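PDB 2O8I: hypothetical protein Atu2327 from Agrobacterium tumefaciens, which probably catalyses the decarboxylation of 2-oxo-4-hydroxy-4-carboxy-5-ureidoimidazoline (OHCU) to allantoin in urate breakdown, as a member of the OHCU decarboxylase family. Local coordinates for residues 58-63 and 111-116. Numbering follows the deposited sequence.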
ATOM      1  N   GLY A  58      -9.268   5.860  13.398  1.00 40.39           N
ATOM      2  CA  GLY A  58      -9.511   5.610  11.969  1.00 39.92           C
ATOM      3  C   GLY A  58      -8.222   5.523  11.148  1.00 40.08           C
ATOM      4  O   GLY A  58      -8.113   4.738  10.207  1.00 40.17           O
ATOM      5  N   VAL A  59      -7.223   6.313  11.517  1.00 40.39           N
ATOM      6  CA  VAL A  59      -5.977   6.342  10.762  1.00 40.24           C
ATOM      7  C   VAL A  59      -5.252   5.047  11.003  1.00 40.85           C
ATOM      8  O   VAL A  59      -4.718   4.458  10.068  1.00 41.83           O
ATOM      9  CB  VAL A  59      -5.088   7.540  11.179  1.00 40.44           C
ATOM     10  CG1 VAL A  59      -3.676   7.409  10.647  1.00 37.44           C
ATOM     11  CG2 VAL A  59      -5.747   8.884  10.775  1.00 39.65           C
ATOM     12  N   LEU A  60      -5.244   4.593  12.252  1.00 40.98           N
ATOM     13  CA  LEU A  60      -4.562   3.342  12.608  1.00 41.20           C
ATOM     14  C   LEU A  60      -5.175   2.191  11.857  1.00 41.56           C
ATOM     15  O   LEU A  60      -4.475   1.342  11.321  1.00 41.84           O
ATOM     16  CB  LEU A  60      -4.694   3.083  14.098  1.00 41.08           C
ATOM     17  CG  LEU A  60      -3.595   3.536  15.067  1.00 41.69           C
ATOM     18  CD1 LEU A  60      -2.822   4.726  14.629  1.00 37.80           C
ATOM     19  CD2 LEU A  60      -4.186   3.767  16.431  1.00 40.66           C
ATOM     20  N   ARG A  61      -6.501   2.177  11.824  1.00 41.76           N
ATOM     21  CA  ARG A  61      -7.216   1.096  11.211  1.00 42.28           C
ATOM     22  C   ARG A  61      -7.060   1.068   9.703  1.00 42.09           C
ATOM     23  O   ARG A  61      -7.199   0.025   9.111  1.00 42.36           O
ATOM     24  CB  ARG A  61      -8.693   1.168  11.598  1.00 42.65           C
ATOM     25  CG  ARG A  61      -8.926   0.833  13.055  1.00 44.01           C
ATOM     26  CD  ARG A  61     -10.385   0.769  13.374  1.00 43.58           C
ATOM     27  NE  ARG A  61     -10.602   0.025  14.615  1.00 46.74           N
ATOM     28  CZ  ARG A  61     -11.656   0.182  15.423  1.00 45.46           C
ATOM     29  NH1 ARG A  61     -12.583   1.069  15.118  1.00 42.38           N
ATOM     30  NH2 ARG A  61     -11.766  -0.538  16.542  1.00 43.22           N
ATOM     31  N   ALA A  62      -6.779   2.205   9.081  1.00 42.41           N
ATOM     32  CA  ALA A  62      -6.644   2.264   7.614  1.00 42.56           C
ATOM     33  C   ALA A  62      -5.228   1.869   7.182  1.00 42.83           C
ATOM     34  O   ALA A  62      -4.998   1.515   6.027  1.00 42.93           O
ATOM     35  CB  ALA A  62      -6.989   3.669   7.089  1.00 41.82           C
ATOM     36  N   HIS A  63      -4.280   1.944   8.112  1.00 42.59           N
ATOM     37  CA  HIS A  63      -2.904   1.659   7.802  1.00 42.97           C
ATOM     38  C   HIS A  63      -2.667   0.204   7.322  1.00 44.09           C
ATOM     39  O   HIS A  63      -3.250  -0.743   7.850  1.00 44.24           O
ATOM     40  CB  HIS A  63      -2.055   1.974   9.010  1.00 42.29           C
ATOM     41  CG  HIS A  63      -0.617   2.142   8.689  1.00 42.32           C
ATOM     42  ND1 HIS A  63      -0.053   3.372   8.455  1.00 41.35           N
ATOM     43  CD2 HIS A  63       0.374   1.234   8.526  1.00 44.07           C
ATOM     44  CE1 HIS A  63       1.234   3.224   8.189  1.00 41.31           C
ATOM     45  NE2 HIS A  63       1.521   1.937   8.235  1.00 43.56           N
ATOM     46  N   PHE A 111      -6.175  -5.720  19.589  1.00 38.81           N
ATOM     47  CA  PHE A 111      -6.231  -4.249  19.659  1.00 38.08           C
ATOM     48  C   PHE A 111      -7.257  -3.583  18.761  1.00 38.17           C
ATOM     49  O   PHE A 111      -7.707  -2.476  19.054  1.00 38.47           O
ATOM     50  CB  PHE A 111      -4.841  -3.642  19.455  1.00 37.47           C
ATOM     51  CG  PHE A 111      -3.873  -4.049  20.511  1.00 37.26           C
ATOM     52  CD1 PHE A 111      -4.022  -3.592  21.822  1.00 37.23           C
ATOM     53  CD2 PHE A 111      -2.855  -4.939  20.229  1.00 37.41           C
ATOM     54  CE1 PHE A 111      -3.163  -3.998  22.829  1.00 36.23           C
ATOM     55  CE2 PHE A 111      -1.982  -5.352  21.230  1.00 37.36           C
ATOM     56  CZ  PHE A 111      -2.146  -4.885  22.537  1.00 37.23           C
ATOM     57  N   GLY A 112      -7.631  -4.254  17.672  1.00 38.01           N
ATOM     58  CA  GLY A 112      -8.654  -3.748  16.755  1.00 37.35           C
ATOM     59  C   GLY A 112      -8.121  -2.832  15.675  1.00 37.28           C
ATOM     60  O   GLY A 112      -8.880  -2.033  15.110  1.00 37.77           O
ATOM     61  N   PHE A 113      -6.816  -2.922  15.430  1.00 36.62           N
ATOM     62  CA  PHE A 113      -6.145  -2.258  14.312  1.00 36.74           C
ATOM     63  C   PHE A 113      -4.878  -3.048  14.004  1.00 37.56           C
ATOM     64  O   PHE A 113      -4.388  -3.769  14.882  1.00 37.34           O
ATOM     65  CB  PHE A 113      -5.821  -0.769  14.606  1.00 36.24           C
ATOM     66  CG  PHE A 113      -5.224  -0.502  15.979  1.00 34.74           C
ATOM     67  CD1 PHE A 113      -6.032  -0.045  17.025  1.00 32.33           C
ATOM     68  CD2 PHE A 113      -3.851  -0.693  16.222  1.00 33.67           C
ATOM     69  CE1 PHE A 113      -5.484   0.206  18.312  1.00 31.60           C
ATOM     70  CE2 PHE A 113      -3.291  -0.448  17.506  1.00 30.65           C
ATOM     71  CZ  PHE A 113      -4.104   0.003  18.549  1.00 31.45           C
ATOM     72  N   PRO A 114      -4.309  -2.891  12.793  1.00 37.89           N
ATOM     73  CA  PRO A 114      -3.140  -3.688  12.432  1.00 38.48           C
ATOM     74  C   PRO A 114      -1.912  -3.395  13.278  1.00 39.43           C
ATOM     75  O   PRO A 114      -1.862  -2.369  13.981  1.00 40.71           O
ATOM     76  CB  PRO A 114      -2.850  -3.257  11.002  1.00 38.34           C
ATOM     77  CG  PRO A 114      -4.138  -2.681  10.514  1.00 38.92           C
ATOM     78  CD  PRO A 114      -4.666  -1.965  11.714  1.00 38.57           C
ATOM     79  N   PHE A 115      -0.924  -4.285  13.193  1.00 39.69           N
ATOM     80  CA  PHE A 115       0.359  -4.089  13.825  1.00 39.12           C
ATOM     81  C   PHE A 115       1.139  -3.118  12.950  1.00 39.95           C
ATOM     82  O   PHE A 115       1.438  -3.389  11.781  1.00 40.12           O
ATOM     83  CB  PHE A 115       1.071  -5.427  13.936  1.00 38.93           C
ATOM     84  CG  PHE A 115       2.427  -5.338  14.558  1.00 37.62           C
ATOM     85  CD1 PHE A 115       2.572  -4.934  15.873  1.00 35.22           C
ATOM     86  CD2 PHE A 115       3.573  -5.682  13.816  1.00 37.92           C
ATOM     87  CE1 PHE A 115       3.832  -4.833  16.459  1.00 36.11           C
ATOM     88  CE2 PHE A 115       4.849  -5.619  14.395  1.00 39.42           C
ATOM     89  CZ  PHE A 115       4.986  -5.164  15.724  1.00 37.29           C
ATOM     90  N   ILE A 116       1.430  -1.951  13.504  1.00 39.83           N
ATOM     91  CA  ILE A 116       2.029  -0.890  12.734  1.00 38.93           C
ATOM     92  C   ILE A 116       3.451  -0.667  13.265  1.00 39.32           C
ATOM     93  O   ILE A 116       3.687  -0.501  14.497  1.00 38.59           O
ATOM     94  CB  ILE A 116       1.222   0.375  12.887  1.00 39.12           C
ATOM     95  CG1 ILE A 116      -0.162   0.204  12.274  1.00 37.38           C
ATOM     96  CG2 ILE A 116       1.968   1.586  12.271  1.00 39.94           C
ATOM     97  CD1 ILE A 116      -1.156   1.327  12.718  1.00 34.04           C
TER
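Arg61 and Gly112 supply the hydrogen bond that joins the end of helix 53-62 to segment 111-116, where helix 94-111 gives way to a loop. The Arg61 side chain runs extended from CG to NE, and NE donates to Gly112 O at 2.7 Å. The N-H...O angle is 168°, with the oxygen close to the guanidinium plane and the donor nearly in line with the C=O bond. Gly112 leaves the helix with positive phi, and its carbonyl points to Arg61.

Apolar packing carries the rest of the contact. Leu60 CD2 sits over the centre of the Phe113 ring, 4.1 Å from the centroid and 6° off the normal, a CH-pi contact; Phe111 CB lies over the opposite face, toward the rim. With Phe113 CG between its own backbone N and carbonyl carbon (chi1 45°), the ring turns one face to Leu60 CD2, while CB meets Arg61 CG at 3.8 Å and also packs on Leu60 CB. Ile116 CD1 reaches Leu60 CG at 4.0 Å, the two side chains crossing at about a right angle. Its CG2 lies over one face of the His63 imidazole, 4.2 Å from the centroid, a second CH-pi contact.

The Pro114 ring makes van der Waals contacts with two carbonyl oxygens at the helix end, CD 3.3 Å from Leu60 O and CG 3.4 Å from His63 O.

Phe143 and Ile153 of helix 139-161 also pack here, on Leu60 and on His63 and Ile116, respectively. The His63 ring is held at NE2 by a hydrogen bond with Lys69, and Ile116 covers one face. His63, which opens a His-Pro-Asp-Leu-Ala motif, probably corresponds to the catalytic histidine of characterised OHCU decarboxylases; one directional bond and a largely hydrophobic interface set the Phe-Gly-Phe-Pro-Phe-Ile segment beside it.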